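Local structure of endo-1,4-beta-xylanase (1H12) at residues 313-316 / 317-321. The protein cleaves internal beta-1,4 linkages of xylan, and probably of beta-glucans, as a cold-adapted family 8 glycoside hydrolase. Residues are numbered along the deposited sequence; the frame is centred on the assembly and turned at random. Where two conformers were deposited one is given.
Sequences LSYA and KTNNS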
loop_
_atom_site.group_PDB
_atom_site.type_symbol
_atom_site.label_atom_id
_atom_site.label_comp_id
_atom_site.label_asym_id
_atom_site.label_seq_id
_atom_site.Cartn_x
_atom_site.Cartn_y
_atom_site.Cartn_z
ATOM N N LEU A 313 3.411 -18.896 7.261
ATOM C CA LEU A 313 2.060 -18.665 7.732
ATOM C C LEU A 313 1.240 -19.964 7.751
ATOM O O LEU A 313 0.456 -20.203 8.672
ATOM C CB LEU A 313 1.394 -17.571 6.926
ATOM C CG LEU A 313 2.032 -16.173 7.121
ATOM C CD1 LEU A 313 1.339 -15.199 6.137
ATOM C CD2 LEU A 313 1.836 -15.647 8.525
ATOM N N SER A 314 1.421 -20.773 6.720
ATOM C CA SER A 314 0.711 -22.079 6.748
ATOM C C SER A 314 1.154 -22.930 7.913
ATOM O O SER A 314 0.297 -23.577 8.570
ATOM C CB SER A 314 1.082 -22.731 5.398
ATOM O OG SER A 314 0.272 -23.822 5.087
ATOM N N TYR A 315 2.450 -22.987 8.136
ATOM C CA TYR A 315 2.953 -23.721 9.302
ATOM C C TYR A 315 2.422 -23.136 10.619
ATOM O O TYR A 315 2.024 -23.900 11.516
ATOM C CB TYR A 315 4.489 -23.613 9.225
ATOM C CG TYR A 315 5.228 -24.366 10.284
ATOM C CD1 TYR A 315 5.330 -25.747 10.228
ATOM C CD2 TYR A 315 5.833 -23.706 11.345
ATOM C CE1 TYR A 315 6.002 -26.442 11.165
ATOM C CE2 TYR A 315 6.520 -24.457 12.344
ATOM C CZ TYR A 315 6.588 -25.811 12.205
ATOM O OH TYR A 315 7.275 -26.589 13.124
ATOM N N ALA A 316 2.383 -21.834 10.726
ATOM C CA ALA A 316 1.927 -21.200 11.938
ATOM C C ALA A 316 0.460 -21.519 12.197
ATOM O O ALA A 316 0.058 -21.685 13.360
ATOM C CB ALA A 316 2.139 -19.689 11.840
ATOM N N LYS A 317 -0.347 -21.591 11.148
ATOM C CA LYS A 317 -1.738 -21.984 11.275
ATOM C C LYS A 317 -1.872 -23.412 11.823
ATOM O O LYS A 317 -2.750 -23.678 12.670
ATOM C CB LYS A 317 -2.417 -21.870 9.911
ATOM C CG LYS A 317 -3.845 -22.347 9.862
ATOM C CD LYS A 317 -4.462 -22.057 8.496
ATOM C CE LYS A 317 -5.807 -22.685 8.326
ATOM N NZ LYS A 317 -6.344 -22.311 7.007
ATOM N N THR A 318 -1.000 -24.327 11.380
ATOM C CA THR A 318 -1.069 -25.690 11.913
ATOM C C THR A 318 -0.715 -25.762 13.388
ATOM O O THR A 318 -1.086 -26.718 14.055
ATOM C CB THR A 318 -0.193 -26.686 11.137
ATOM O OG1 THR A 318 1.194 -26.484 11.396
ATOM C CG2 THR A 318 -0.494 -26.693 9.642
ATOM N N ASN A 319 0.043 -24.769 13.886
ATOM C CA ASN A 319 0.437 -24.675 15.256
ATOM C C ASN A 319 -0.347 -23.602 16.017
ATOM O O ASN A 319 0.149 -23.000 16.947
ATOM C CB ASN A 319 1.927 -24.475 15.401
ATOM C CG ASN A 319 2.676 -25.782 15.161
ATOM O OD1 ASN A 319 2.460 -26.774 15.915
ATOM N ND2 ASN A 319 3.477 -25.821 14.111
ATOM N N ASN A 320 -1.602 -23.425 15.641
ATOM C CA ASN A 320 -2.487 -22.454 16.281
ATOM C C ASN A 320 -3.753 -23.148 16.736
ATOM O O ASN A 320 -4.427 -23.818 15.954
ATOM C CB ASN A 320 -2.833 -21.327 15.332
ATOM C CG ASN A 320 -3.339 -20.098 16.084
ATOM O OD1 ASN A 320 -4.463 -20.113 16.601
ATOM N ND2 ASN A 320 -2.490 -19.094 16.245
ATOM N N SER A 321 -4.134 -22.919 17.995
ATOM C CA SER A 321 -5.334 -23.517 18.538
ATOM C C SER A 321 -6.609 -23.059 17.904
ATOM O O SER A 321 -7.628 -23.749 18.034
ATOM C CB SER A 321 -5.370 -23.272 20.054
ATOM O OG SER A 321 -5.602 -21.875 20.317
HETATM O O HOH W 1 0.238 -19.368 14.936
#
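The carbonyl oxygen Y315 O takes two bonds: T318 OG1 donates to it at 2.7 Å, and N319 N adds a weak one. The hydroxyl sits between its own backbone N and carbonyl carbon (chi1 72°), which turns it back to the carbonyl three residues earlier. It approaches the C=O at 131°, tilted slightly from the carbonyl plane.

A316 O is also shared, taking a weak bond from N319 N and a 2.8 Å bond from a water. The same water accepts from N320 ND2, so it bridges the last turn to the loop. N319 N is thus divided weakly between two carbonyls, where the backbone leaves helical phi/psi. Regular helical bonds run up to this point, with K317 N to L313 O at 2.9 Å and T318 N to S314 O at 3.2 Å.

In one of two Y315 conformers, so doubtfully, N319 ND2 lies over a ring face, 3.6 Å from Y315 CZ and offset toward the rim. The ring and amide planes are then 69° apart.

K317 is fully extended and its NZ forms a salt bridge with E367, on helix 358-369. N320 OD1 accepts from K322 N, and N320 ND2 also bonds E326 OE2. L313 packs on L251 and Y325. The contact is the C-terminal end of helix 300-318, probably part of an (alpha/alpha)6 barrel as in family 8, after which a loop leads on to strand 329-330.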